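Cellulose 1,4-beta-cellobiosidase (Thermobifida fusca, PDB 4JJJ) probably hydrolyses 1,4-beta-linked cellulose with release of cellobiose, through the glycoside hydrolase family 48 domain that makes up this chain. Local coordinates at residues Tyr495-Gly500 with Ala542-Pro547; Ile38-Asp43 with Val615-Phe620; Ser411-Gly416 with Pro466-Trp471. The protein carries 1 engineered substitution. All coordinates share one frame; numbering follows the deposited sequence.

Interaction 1 of 3, residues Tyr495-Gly500 with Ala542-Pro547. With BGC (beta-D-glucopyranose), chain B; GLC (alpha-D-glucopyranose), chain C.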
loop_
_atom_site.group_PDB
_atom_site.type_symbol
_atom_site.label_atom_id
_atom_site.label_comp_id
_atom_site.label_asym_id
_atom_site.label_seq_id
_atom_site.Cartn_x
_atom_site.Cartn_y
_atom_site.Cartn_z
ATOM N N TYR A 495 -4.602 -21.657 4.136
ATOM C CA TYR A 495 -4.795 -21.071 5.470
ATOM C C TYR A 495 -3.454 -20.799 6.098
ATOM O O TYR A 495 -2.452 -21.313 5.666
ATOM C CB TYR A 495 -5.671 -21.990 6.373
ATOM C CG TYR A 495 -7.020 -22.245 5.773
ATOM C CD1 TYR A 495 -8.144 -21.510 6.150
ATOM C CD2 TYR A 495 -7.204 -23.250 4.772
ATOM C CE1 TYR A 495 -9.389 -21.750 5.582
ATOM C CE2 TYR A 495 -8.464 -23.470 4.194
ATOM C CZ TYR A 495 -9.548 -22.696 4.645
ATOM O OH TYR A 495 -10.812 -22.881 4.119
ATOM N N SER A 496 -3.422 -19.916 7.100
ATOM C CA SER A 496 -2.183 -19.550 7.806
ATOM C C SER A 496 -2.495 -19.214 9.263
ATOM O O SER A 496 -3.634 -19.204 9.689
ATOM C CB SER A 496 -1.563 -18.347 7.131
ATOM O OG SER A 496 -2.157 -17.221 7.627
ATOM N N GLN A 497 -1.419 -18.870 9.962
ATOM C CA GLN A 497 -1.478 -18.222 11.259
ATOM C C GLN A 497 -0.934 -16.740 11.224
ATOM O O GLN A 497 -0.351 -16.237 12.175
ATOM C CB GLN A 497 -0.679 -19.050 12.280
ATOM C CG GLN A 497 -1.323 -20.413 12.536
ATOM C CD GLN A 497 -0.744 -21.052 13.760
ATOM O OE1 GLN A 497 0.475 -21.090 13.922
ATOM N NE2 GLN A 497 -1.589 -21.597 14.612
ATOM N N ASP A 498 -1.102 -16.110 10.083
ATOM C CA ASP A 498 -0.565 -14.760 9.887
ATOM C C ASP A 498 -1.195 -13.856 10.945
ATOM O O ASP A 498 -2.365 -13.645 10.922
ATOM C CB ASP A 498 -0.856 -14.326 8.471
ATOM C CG ASP A 498 -0.347 -13.009 8.141
ATOM O OD1 ASP A 498 -0.473 -12.067 8.950
ATOM O OD2 ASP A 498 0.117 -12.800 6.967
ATOM N N VAL A 499 -0.333 -13.299 11.767
ATOM C CA VAL A 499 -0.856 -12.617 12.980
ATOM C C VAL A 499 -1.459 -11.251 12.598
ATOM O O VAL A 499 -2.329 -10.758 13.314
ATOM C CB VAL A 499 0.152 -12.515 14.120
ATOM C CG1 VAL A 499 0.561 -13.946 14.547
ATOM C CG2 VAL A 499 1.371 -11.678 13.730
ATOM N N GLY A 500 -0.928 -10.643 11.541
ATOM C CA GLY A 500 -1.414 -9.342 11.058
ATOM C C GLY A 500 -2.833 -9.512 10.518
ATOM O O GLY A 500 -3.775 -8.745 10.829
ATOM N N ALA A 542 4.031 -13.934 17.517
ATOM C CA ALA A 542 4.494 -14.495 16.253
ATOM C C ALA A 542 4.188 -15.907 16.187
ATOM O O ALA A 542 4.052 -16.591 17.206
ATOM C CB ALA A 542 5.967 -14.270 16.096
ATOM N N THR A 543 4.039 -16.381 14.953
ATOM C CA THR A 543 3.703 -17.772 14.640
ATOM C C THR A 543 4.594 -18.271 13.485
ATOM O O THR A 543 5.184 -17.510 12.772
ATOM C CB THR A 543 2.229 -17.878 14.123
ATOM O OG1 THR A 543 2.060 -16.951 13.029
ATOM C CG2 THR A 543 1.262 -17.539 15.266
ATOM N N PRO A 544 4.809 -19.591 13.415
ATOM C CA PRO A 544 5.624 -20.084 12.306
ATOM C C PRO A 544 5.141 -19.856 10.901
ATOM O O PRO A 544 3.977 -19.998 10.595
ATOM C CB PRO A 544 5.634 -21.653 12.552
ATOM C CG PRO A 544 5.057 -21.823 13.943
ATOM C CD PRO A 544 4.193 -20.659 14.214
ATOM N N GLU A 545 6.075 -19.453 10.027
ATOM C CA GLU A 545 5.791 -19.388 8.583
ATOM C C GLU A 545 7.004 -19.977 7.837
ATOM O O GLU A 545 8.122 -20.006 8.374
ATOM C CB GLU A 545 5.365 -18.010 8.141
ATOM C CG GLU A 545 6.392 -17.045 8.012
ATOM C CD GLU A 545 5.955 -15.653 7.533
ATOM O OE1 GLU A 545 5.480 -15.034 8.478
ATOM O OE2 GLU A 545 6.155 -15.171 6.372
ATOM N N GLN A 546 6.749 -20.404 6.619
ATOM C CA GLN A 546 7.784 -21.077 5.819
ATOM C C GLN A 546 7.782 -20.528 4.388
ATOM O O GLN A 546 7.150 -21.108 3.486
ATOM C CB GLN A 546 7.593 -22.581 5.905
ATOM C CG GLN A 546 8.701 -23.350 5.232
ATOM C CD GLN A 546 8.468 -24.860 5.336
ATOM O OE1 GLN A 546 7.360 -25.321 5.013
ATOM N NE2 GLN A 546 9.484 -25.633 5.766
ATOM N N PRO A 547 8.495 -19.407 4.199
ATOM C CA PRO A 547 8.496 -18.721 2.908
ATOM C C PRO A 547 9.257 -19.529 1.841
ATOM O O PRO A 547 9.986 -20.486 2.124
ATOM C CB PRO A 547 9.209 -17.373 3.166
ATOM C CG PRO A 547 9.667 -17.458 4.513
ATOM C CD PRO A 547 9.137 -18.612 5.259
HETATM C C2 BGC B . 1.342 -12.573 1.775
HETATM C C3 BGC B . 2.041 -11.230 1.601
HETATM C C4 BGC B . 2.128 -10.483 2.949
HETATM C C5 BGC B . 2.600 -11.334 4.144
HETATM C C6 BGC B . 2.353 -10.669 5.500
HETATM C C1 BGC B . 1.919 -13.341 2.940
HETATM O O1 BGC B . 1.129 -14.570 3.061
HETATM O O2 BGC B . 1.544 -13.257 0.493
HETATM O O3 BGC B . 1.360 -10.420 0.637
HETATM O O4 BGC B . 2.999 -9.353 2.878
HETATM O O5 BGC B . 1.895 -12.575 4.169
HETATM O O6 BGC B . 0.988 -10.504 5.790
HETATM C C1 GLC C . 2.294 -13.409 3.199
HETATM C C2 GLC C . 1.779 -12.770 1.974
HETATM C C3 GLC C . 2.434 -11.379 1.769
HETATM C C4 GLC C . 2.226 -10.497 3.006
HETATM C C5 GLC C . 2.708 -11.312 4.209
HETATM C C6 GLC C . 2.498 -10.674 5.551
HETATM O O1 GLC C . 3.631 -13.540 2.918
HETATM O O2 GLC C . 2.224 -13.574 0.795
HETATM O O3 GLC C . 1.978 -10.760 0.578
HETATM O O4 GLC C . 3.061 -9.324 2.910
HETATM O O5 GLC C . 2.002 -12.552 4.282
HETATM O O6 GLC C . 1.137 -10.538 5.765
HETATM O O HOH W 1 1.824 -21.591 11.526
HETATM O O HOH W 2 1.473 -19.043 8.879
#
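Thr-543 OG1 donates a hydrogen bond to Gln-497 O at 2.7 Å, the hydroxyl standing above the carbonyl plane, about 50° out of it. This bond pins the loop 542-547 to the turn between a strand and a helix. The threonine chi1 of 53° sets OG1 between its own backbone N and carbonyl carbon, while CG2 takes the place anti to that carbon. This is the tight end of the contact: Thr-543 OG1 lies 3.5 Å from Gln-497 CB, and Thr-543 CG2 meets Val-499 CG1 at 3.7 Å as the two side chains pass in opposite directions. Both Val-499 and Thr-543 are buried.

Toward Pro-544, an exposed residue, the fit is looser and water does the joining. Gln-497 OE1 stays 3.8 Å from Pro-544 CD, and one water donates to both Gln-497 OE1 and Pro-544 O. A second water accepts from Gln-497 N and reaches Pro-544 O at 3.2 Å. The other end of the amide, NE2, is held by Phe-463 O and Gln-461 O.

Asp-498 turns its CB away from the loop and serves the glycan pocket. Ser-496 OG accepts from Asp-498 N at 2.9 Å in an ST turn, a bond that ties down the backbone N of the aspartate. Asp-498, at the N-cap, accepts through OD1 from Val-501 N, with a weak bond from Gly-500 N, and its OD2 comes within 2.7 Å of O6 of the beta-glucose, which is modelled overlapping an alpha anomer.

In the fold, strand 488-496 pairs with strand 465-473 just before the turn, helix 499-516 starts just after it, and Val-499 packs on Gln-623 and Ile-626 of helix 620-637.

Interaction 2 of 3, residues Ile38-Asp43 with Val615-Phe620. With ZN (zinc ion), chain Y; GLC (alpha-D-glucopyranose), chain C; BGC (beta-D-glucopyranose), chain B; BGC (beta-D-glucopyranose), chain D.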
loop_
_atom_site.group_PDB
_atom_site.type_symbol
_atom_site.label_atom_id
_atom_site.label_comp_id
_atom_site.label_asym_id
_atom_site.label_seq_id
_atom_site.Cartn_x
_atom_site.Cartn_y
_atom_site.Cartn_z
ATOM N N ILE A 38 13.542 -10.862 4.145
ATOM C CA ILE A 38 12.142 -10.914 3.891
ATOM C C ILE A 38 11.906 -10.259 2.548
ATOM O O ILE A 38 12.394 -9.163 2.284
ATOM C CB ILE A 38 11.316 -10.213 5.045
ATOM C CG1 ILE A 38 9.794 -10.302 4.762
ATOM C CG2 ILE A 38 11.761 -8.808 5.287
ATOM C CD1 ILE A 38 9.018 -10.035 6.028
ATOM N N VAL A 39 11.157 -10.950 1.675
ATOM C CA VAL A 39 10.969 -10.509 0.316
ATOM C C VAL A 39 9.486 -10.742 -0.079
ATOM O O VAL A 39 9.010 -11.886 -0.218
ATOM C CB VAL A 39 11.896 -11.265 -0.692
ATOM C CG1 VAL A 39 11.689 -10.786 -2.087
ATOM C CG2 VAL A 39 13.378 -11.127 -0.178
ATOM N N GLU A 40 8.720 -9.633 -0.152
ATOM C CA GLU A 40 7.258 -9.793 -0.321
ATOM C C GLU A 40 6.586 -8.617 -0.982
ATOM O O GLU A 40 5.638 -8.768 -1.743
ATOM C CB GLU A 40 6.555 -10.189 0.986
ATOM C CG GLU A 40 6.698 -9.190 2.130
ATOM C CD GLU A 40 6.381 -9.783 3.526
ATOM O OE1 GLU A 40 6.343 -11.013 3.662
ATOM O OE2 GLU A 40 6.106 -8.887 4.378
ATOM N N ALA A 41 6.991 -7.410 -0.670
ATOM C CA ALA A 41 6.514 -6.182 -1.238
ATOM C C ALA A 41 7.654 -5.186 -1.245
ATOM O O ALA A 41 8.193 -4.967 -2.288
ATOM C CB ALA A 41 5.197 -5.637 -0.640
ATOM N N PRO A 42 8.194 -4.807 -0.073
ATOM C CA PRO A 42 9.613 -4.442 0.029
ATOM C C PRO A 42 10.400 -5.733 -0.195
ATOM O O PRO A 42 9.829 -6.829 -0.081
ATOM C CB PRO A 42 9.750 -3.852 1.431
ATOM C CG PRO A 42 8.747 -4.592 2.195
ATOM C CD PRO A 42 7.539 -4.803 1.300
ATOM N N ASP A 43 11.707 -5.580 -0.392
ATOM C CA ASP A 43 12.550 -6.731 -0.608
ATOM C C ASP A 43 13.683 -6.844 0.392
ATOM O O ASP A 43 14.574 -7.697 0.192
ATOM C CB ASP A 43 13.043 -6.789 -2.075
ATOM C CG ASP A 43 13.971 -5.714 -2.475
ATOM O OD1 ASP A 43 14.572 -5.013 -1.631
ATOM O OD2 ASP A 43 14.136 -5.465 -3.742
ATOM N N VAL A 615 10.303 -19.682 10.153
ATOM C CA VAL A 615 10.711 -18.456 10.825
ATOM C C VAL A 615 9.506 -17.899 11.591
ATOM O O VAL A 615 8.368 -18.197 11.255
ATOM C CB VAL A 615 11.219 -17.429 9.792
ATOM C CG1 VAL A 615 12.423 -17.927 8.995
ATOM C CG2 VAL A 615 10.150 -16.999 8.823
ATOM N N GLU A 616 9.775 -17.075 12.598
ATOM C CA GLU A 616 8.732 -16.432 13.368
ATOM C C GLU A 616 8.997 -14.925 13.217
ATOM O O GLU A 616 9.894 -14.373 13.906
ATOM C CB GLU A 616 8.670 -16.882 14.816
ATOM C CG GLU A 616 8.267 -18.350 14.930
ATOM C CD GLU A 616 7.629 -18.792 16.172
ATOM O OE1 GLU A 616 7.294 -17.942 17.001
ATOM O OE2 GLU A 616 7.354 -20.030 16.205
ATOM N N ARG A 617 8.296 -14.254 12.270
ATOM C CA ARG A 617 8.637 -12.908 11.886
ATOM C C ARG A 617 7.806 -11.852 12.686
ATOM O O ARG A 617 6.645 -12.116 13.063
ATOM C CB ARG A 617 8.362 -12.696 10.374
ATOM C CG ARG A 617 9.425 -13.373 9.523
ATOM C CD ARG A 617 8.954 -13.595 8.155
ATOM N NE ARG A 617 10.078 -13.809 7.225
ATOM C CZ ARG A 617 9.906 -13.940 5.904
ATOM N NH1 ARG A 617 8.691 -14.083 5.375
ATOM N NH2 ARG A 617 10.977 -13.988 5.103
ATOM N N HIS A 618 8.412 -10.706 12.845
ATOM C CA HIS A 618 7.830 -9.538 13.568
ATOM C C HIS A 618 7.812 -8.393 12.557
ATOM O O HIS A 618 8.649 -7.489 12.538
ATOM C CB HIS A 618 8.676 -9.265 14.785
ATOM C CG HIS A 618 8.715 -10.440 15.700
ATOM N ND1 HIS A 618 9.671 -11.396 15.541
ATOM C CD2 HIS A 618 7.940 -10.875 16.741
ATOM C CE1 HIS A 618 9.495 -12.373 16.411
ATOM N NE2 HIS A 618 8.479 -12.058 17.183
ATOM N N ARG A 619 6.778 -8.354 11.691
ATOM C CA ARG A 619 6.474 -7.276 10.754
ATOM C C ARG A 619 5.881 -6.133 11.550
ATOM O O ARG A 619 4.975 -6.333 12.315
ATOM C CB ARG A 619 5.496 -7.707 9.690
ATOM C CG ARG A 619 6.078 -8.799 8.749
ATOM C CD ARG A 619 4.911 -9.270 7.830
ATOM N NE ARG A 619 5.384 -10.277 6.876
ATOM C CZ ARG A 619 5.462 -11.570 7.112
ATOM N NH1 ARG A 619 5.130 -12.072 8.274
ATOM N NH2 ARG A 619 5.879 -12.351 6.132
ATOM N N PHE A 620 6.414 -4.966 11.333
ATOM C CA PHE A 620 5.920 -3.774 12.095
ATOM C C PHE A 620 4.402 -3.599 12.033
ATOM O O PHE A 620 3.714 -3.460 13.049
ATOM C CB PHE A 620 6.636 -2.537 11.665
ATOM C CG PHE A 620 6.277 -1.306 12.474
ATOM C CD1 PHE A 620 6.791 -1.131 13.778
ATOM C CD2 PHE A 620 5.392 -0.331 12.018
ATOM C CE1 PHE A 620 6.476 -0.033 14.556
ATOM C CE2 PHE A 620 5.065 0.758 12.812
ATOM C CZ PHE A 620 5.599 0.914 14.084
HETATM ZN ZN ZN Y . 6.091 -20.315 17.626
HETATM C C1 GLC C . 2.294 -13.409 3.199
HETATM C C2 GLC C . 1.779 -12.770 1.974
HETATM C C3 GLC C . 2.434 -11.379 1.769
HETATM C C4 GLC C . 2.226 -10.497 3.006
HETATM C C5 GLC C . 2.708 -11.312 4.209
HETATM C C6 GLC C . 2.498 -10.674 5.551
HETATM O O1 GLC C . 3.631 -13.540 2.918
HETATM O O2 GLC C . 2.224 -13.574 0.795
HETATM O O3 GLC C . 1.978 -10.760 0.578
HETATM O O4 GLC C . 3.061 -9.324 2.910
HETATM O O5 GLC C . 2.002 -12.552 4.282
HETATM O O6 GLC C . 1.137 -10.538 5.765
HETATM C C2 BGC B . 1.342 -12.573 1.775
HETATM C C3 BGC B . 2.041 -11.230 1.601
HETATM C C4 BGC B . 2.128 -10.483 2.949
HETATM C C5 BGC B . 2.600 -11.334 4.144
HETATM C C6 BGC B . 2.353 -10.669 5.500
HETATM C C1 BGC B . 1.919 -13.341 2.940
HETATM O O1 BGC B . 1.129 -14.570 3.061
HETATM O O2 BGC B . 1.544 -13.257 0.493
HETATM O O3 BGC B . 1.360 -10.420 0.637
HETATM O O4 BGC B . 2.999 -9.353 2.878
HETATM O O5 BGC B . 1.895 -12.575 4.169
HETATM O O6 BGC B . 0.988 -10.504 5.790
HETATM C C2 BGC D . 3.356 -7.037 3.164
HETATM C C3 BGC D . 2.732 -5.644 3.110
HETATM C C4 BGC D . 1.914 -5.469 1.798
HETATM C C5 BGC D . 0.971 -6.670 1.533
HETATM C C6 BGC D . 0.332 -6.553 0.169
HETATM C C1 BGC D . 2.325 -8.127 2.933
HETATM O O2 BGC D . 3.932 -7.255 4.445
HETATM O O3 BGC D . 3.811 -4.683 3.219
HETATM O O4 BGC D . 1.169 -4.237 1.892
HETATM O O5 BGC D . 1.741 -7.874 1.640
HETATM O O6 BGC D . 1.314 -6.479 -0.847
HETATM O O HOH W 3 10.206 -13.634 2.391
HETATM O O HOH W 4 7.476 -13.310 2.833
HETATM O O HOH W 5 4.336 -19.298 17.517
HETATM O O HOH W 6 6.705 -20.420 19.565
HETATM O O HOH W 7 5.704 -22.198 17.346
#
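Ile-38 and Arg-617 mark the nearest backbone approach, yet their CA atoms are 9.0 Å apart, so no backbone-to-backbone bond joins the two loops, and the arginine side chains, with water, do the reaching. At the centre is a side-on, two-pronged salt bridge in the glycan pocket of the (alpha/alpha)6 fold. Arg-619 and Glu-40 meet tip to tip, with guanidinium and carboxylate planes only 6° apart. NH2 of Arg-619 reaches Glu-40 OE1 at 2.8 Å and NE reaches OE2 at 2.9 Å, each on a syn lone pair, which should hold the carboxylate flat and keep it from turning. OE2 also accepts from O2 of a bound glucose and from His-32 NE2.

The sugar next along lays its C6 over one face of the Arg-619 guanidinium, toward the rim. Ile-38, its CG1 anti to the backbone N (chi1 -179°), covers a face of the other arginine: CG1 sits over the centre of the Arg-617 guanidinium, 3.8 Å from CZ. Glu-545 OE2 bridges both arginines, which would help balance the two positive charges in this buried place. Between Glu-40 and Arg-617 the link is a water, donating to Glu-40 OE1 at 2.7 Å and accepting from Arg-617 NH1 at 2.9 Å.

Interaction 3 of 3, residues Ser411-Gly416 with Pro466-Trp471. With ZN (zinc ion), chain E; BGC (beta-D-glucopyranose), chain B; BGC (beta-D-glucopyranose), chain D.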
loop_
_atom_site.group_PDB
_atom_site.type_symbol
_atom_site.label_atom_id
_atom_site.label_comp_id
_atom_site.label_asym_id
_atom_site.label_seq_id
_atom_site.Cartn_x
_atom_site.Cartn_y
_atom_site.Cartn_z
ATOM N N SER A 411 -2.884 -9.844 -7.703
ATOM C CA SER A 411 -2.902 -8.912 -6.604
ATOM C C SER A 411 -4.019 -9.147 -5.594
ATOM O O SER A 411 -3.933 -8.667 -4.445
ATOM C CB SER A 411 -3.020 -7.480 -7.038
ATOM O OG SER A 411 -4.281 -7.303 -7.694
ATOM N N ASN A 412 -5.119 -9.814 -5.956
ATOM C CA ASN A 412 -6.216 -10.038 -5.041
ATOM C C ASN A 412 -6.343 -11.475 -4.509
ATOM O O ASN A 412 -7.341 -11.859 -3.880
ATOM C CB ASN A 412 -7.592 -9.572 -5.616
ATOM C CG ASN A 412 -8.602 -9.310 -4.562
ATOM O OD1 ASN A 412 -8.309 -8.740 -3.484
ATOM N ND2 ASN A 412 -9.878 -9.712 -4.875
ATOM N N ASN A 413 -5.304 -12.286 -4.670
ATOM C CA ASN A 413 -5.323 -13.639 -4.111
ATOM C C ASN A 413 -5.042 -13.630 -2.580
ATOM O O ASN A 413 -5.316 -14.574 -1.874
ATOM C CB ASN A 413 -4.330 -14.460 -4.859
ATOM C CG ASN A 413 -4.822 -14.859 -6.252
ATOM O OD1 ASN A 413 -5.825 -14.360 -6.765
ATOM N ND2 ASN A 413 -4.066 -15.760 -6.891
ATOM N N TRP A 414 -4.395 -12.572 -2.067
ATOM C CA TRP A 414 -4.121 -12.509 -0.570
ATOM C C TRP A 414 -5.309 -12.105 0.198
ATOM O O TRP A 414 -5.875 -11.015 -0.044
ATOM C CB TRP A 414 -3.034 -11.473 -0.398
ATOM C CG TRP A 414 -2.584 -11.382 1.041
ATOM C CD1 TRP A 414 -2.240 -12.438 1.870
ATOM C CD2 TRP A 414 -2.333 -10.176 1.781
ATOM N NE1 TRP A 414 -1.881 -11.962 3.099
ATOM C CE2 TRP A 414 -1.918 -10.579 3.078
ATOM C CE3 TRP A 414 -2.534 -8.830 1.520
ATOM C CZ2 TRP A 414 -1.610 -9.634 4.046
ATOM C CZ3 TRP A 414 -2.233 -7.921 2.462
ATOM C CH2 TRP A 414 -1.783 -8.318 3.733
ATOM N N PHE A 415 -5.736 -12.970 1.121
ATOM C CA PHE A 415 -6.845 -12.670 2.019
ATOM C C PHE A 415 -6.643 -11.429 2.869
ATOM O O PHE A 415 -7.660 -10.859 3.271
ATOM C CB PHE A 415 -7.199 -13.862 2.882
ATOM C CG PHE A 415 -8.337 -13.666 3.810
ATOM C CD1 PHE A 415 -9.676 -13.794 3.401
ATOM C CD2 PHE A 415 -8.096 -13.353 5.113
ATOM C CE1 PHE A 415 -10.738 -13.648 4.268
ATOM C CE2 PHE A 415 -9.136 -13.177 6.002
ATOM C CZ PHE A 415 -10.470 -13.353 5.580
ATOM N N GLY A 416 -5.422 -11.039 3.073
ATOM C CA GLY A 416 -5.174 -9.815 3.850
ATOM C C GLY A 416 -5.922 -8.620 3.318
ATOM O O GLY A 416 -6.385 -7.775 4.089
ATOM N N PRO A 466 -7.949 -17.631 6.787
ATOM C CA PRO A 466 -7.665 -17.692 5.333
ATOM C C PRO A 466 -6.399 -16.994 4.916
ATOM O O PRO A 466 -6.035 -15.979 5.457
ATOM C CB PRO A 466 -8.927 -17.114 4.695
ATOM C CG PRO A 466 -9.969 -17.272 5.791
ATOM C CD PRO A 466 -9.255 -17.073 7.070
ATOM N N SER A 467 -5.727 -17.520 3.897
ATOM C CA SER A 467 -4.527 -16.981 3.358
ATOM C C SER A 467 -4.634 -16.731 1.855
ATOM O O SER A 467 -4.710 -15.576 1.406
ATOM C CB SER A 467 -3.315 -17.882 3.699
ATOM O OG SER A 467 -2.176 -17.371 2.996
ATOM N N ASP A 468 -4.757 -17.776 1.050
ATOM C CA ASP A 468 -4.782 -17.613 -0.411
ATOM C C ASP A 468 -6.164 -17.847 -0.942
ATOM O O ASP A 468 -6.850 -18.823 -0.545
ATOM C CB ASP A 468 -3.785 -18.599 -1.062
ATOM C CG ASP A 468 -3.503 -18.314 -2.506
ATOM O OD1 ASP A 468 -3.317 -17.129 -2.922
ATOM O OD2 ASP A 468 -3.367 -19.349 -3.229
ATOM N N LEU A 469 -6.571 -16.992 -1.876
ATOM C CA LEU A 469 -7.856 -17.039 -2.489
ATOM C C LEU A 469 -7.684 -17.326 -4.003
ATOM O O LEU A 469 -6.700 -16.910 -4.603
ATOM C CB LEU A 469 -8.555 -15.714 -2.354
ATOM C CG LEU A 469 -8.773 -15.205 -0.928
ATOM C CD1 LEU A 469 -9.453 -13.902 -0.917
ATOM C CD2 LEU A 469 -9.537 -16.201 -0.067
ATOM N N GLU A 470 -8.657 -18.047 -4.581
ATOM C CA GLU A 470 -8.728 -18.308 -6.010
ATOM C C GLU A 470 -10.061 -17.801 -6.556
ATOM O O GLU A 470 -11.160 -18.215 -6.065
ATOM C CB GLU A 470 -8.639 -19.798 -6.331
ATOM C CG GLU A 470 -8.599 -20.095 -7.850
ATOM C CD GLU A 470 -7.317 -19.791 -8.596
ATOM O OE1 GLU A 470 -6.307 -19.539 -7.939
ATOM O OE2 GLU A 470 -7.325 -19.794 -9.844
ATOM N N TRP A 471 -9.983 -16.873 -7.498
ATOM C CA TRP A 471 -11.133 -16.181 -8.041
ATOM C C TRP A 471 -11.485 -16.788 -9.445
ATOM O O TRP A 471 -10.634 -17.267 -10.174
ATOM C CB TRP A 471 -10.733 -14.729 -8.292
ATOM C CG TRP A 471 -10.496 -14.003 -7.011
ATOM C CD1 TRP A 471 -9.327 -13.807 -6.335
ATOM C CD2 TRP A 471 -11.563 -13.474 -6.149
ATOM N NE1 TRP A 471 -9.559 -13.191 -5.077
ATOM C CE2 TRP A 471 -10.921 -12.962 -4.968
ATOM C CE3 TRP A 471 -12.926 -13.359 -6.290
ATOM C CZ2 TRP A 471 -11.640 -12.418 -3.924
ATOM C CZ3 TRP A 471 -13.620 -12.743 -5.279
ATOM C CH2 TRP A 471 -13.014 -12.350 -4.115
HETATM ZN ZN ZN E . -3.028 -19.276 -5.205
HETATM C C2 BGC B . 1.342 -12.573 1.775
HETATM C C3 BGC B . 2.041 -11.230 1.601
HETATM C C4 BGC B . 2.128 -10.483 2.949
HETATM C C5 BGC B . 2.600 -11.334 4.144
HETATM C C6 BGC B . 2.353 -10.669 5.500
HETATM C C1 BGC B . 1.919 -13.341 2.940
HETATM O O1 BGC B . 1.129 -14.570 3.061
HETATM O O2 BGC B . 1.544 -13.257 0.493
HETATM O O3 BGC B . 1.360 -10.420 0.637
HETATM O O4 BGC B . 2.999 -9.353 2.878
HETATM O O5 BGC B . 1.895 -12.575 4.169
HETATM O O6 BGC B . 0.988 -10.504 5.790
HETATM C C2 BGC D . 3.356 -7.037 3.164
HETATM C C3 BGC D . 2.732 -5.644 3.110
HETATM C C4 BGC D . 1.914 -5.469 1.798
HETATM C C5 BGC D . 0.971 -6.670 1.533
HETATM C C6 BGC D . 0.332 -6.553 0.169
HETATM C C1 BGC D . 2.325 -8.127 2.933
HETATM O O2 BGC D . 3.932 -7.255 4.445
HETATM O O3 BGC D . 3.811 -4.683 3.219
HETATM O O4 BGC D . 1.169 -4.237 1.892
HETATM O O5 BGC D . 1.741 -7.874 1.640
HETATM O O6 BGC D . 1.314 -6.479 -0.847
HETATM O O HOH W 8 -7.393 -16.075 -8.310
HETATM O O HOH W 9 -4.658 -17.390 -9.300
HETATM O O HOH W 10 -2.185 -17.058 -5.341
HETATM O O HOH W 11 -4.960 -18.637 -5.310
HETATM O O HOH W 12 -2.852 -18.956 -4.781
HETATM O O HOH W 13 -1.267 -18.306 -5.297
HETATM O O HOH W 14 -3.193 -21.482 -5.738
HETATM O O HOH W 15 -2.652 -19.595 -7.608
#
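Pro-466 lays its CB over the face of the Phe-415 ring, a CH-pi contact 3.6 Å from the ring centroid. Next, Ser-467 O accepts from Phe-415 N at 2.8 Å. Asp-468 stands across from Trp-414 as a non-hydrogen-bonded antiparallel pair, a single bridge that sets the loop 411-416 against strand 465-473. In one of two conformers, Asp-468 OD2 binds a zinc ion at 2.0 Å. Leu-469 N closes the bridge by donating to Asn-413 O at 2.7 Å, and Leu-469 CD2 touches Phe-415 CD1 at 4.2 Å. At Trp-471 the indole NE1 donates to Asn-412 O at 2.9 Å from above the carbonyl plane. The Asn-412 amide, held by Gln-324 at OD1 and Ile-373 O at ND2, lays ND2 over one face of Trp-471, toward the rim, the planes 17° apart.

Trp-414 points its CB away from the strand, CG anti to the backbone N (chi1 -176°). One indole face meets two glucose units, and Gly-416 CA backs the other. An alanine here would probably leave both sugars without their flat support and the edge-to-face partners Phe-417 and Trp-420 without their mate. Such an aromatic platform under consecutive sugars is characteristic of cellulase substrate clefts.

In the fold
Along the chain, interaction 2 ties the N-terminal loop 38-43 to the loop 615-620 before the last helix, and interactions 3 and 1 follow one another in the sequence between those ends. The centres of interactions 1 and 2 are about 11 Å apart, and the two touch through Glu-545. The centre of interaction 3 lies about 14 Å from that of interaction 1 and about 18 Å from that of interaction 2; the nearest atoms of interactions 2 and 3 are about 8 Å apart. Interactions 1 and 3 share the two-stranded sheet of 465-473 and 488-496. All three reach the same beta-glucose, so segments distant in sequence converge on one stretch of the glycan-binding site within the family 48 domain.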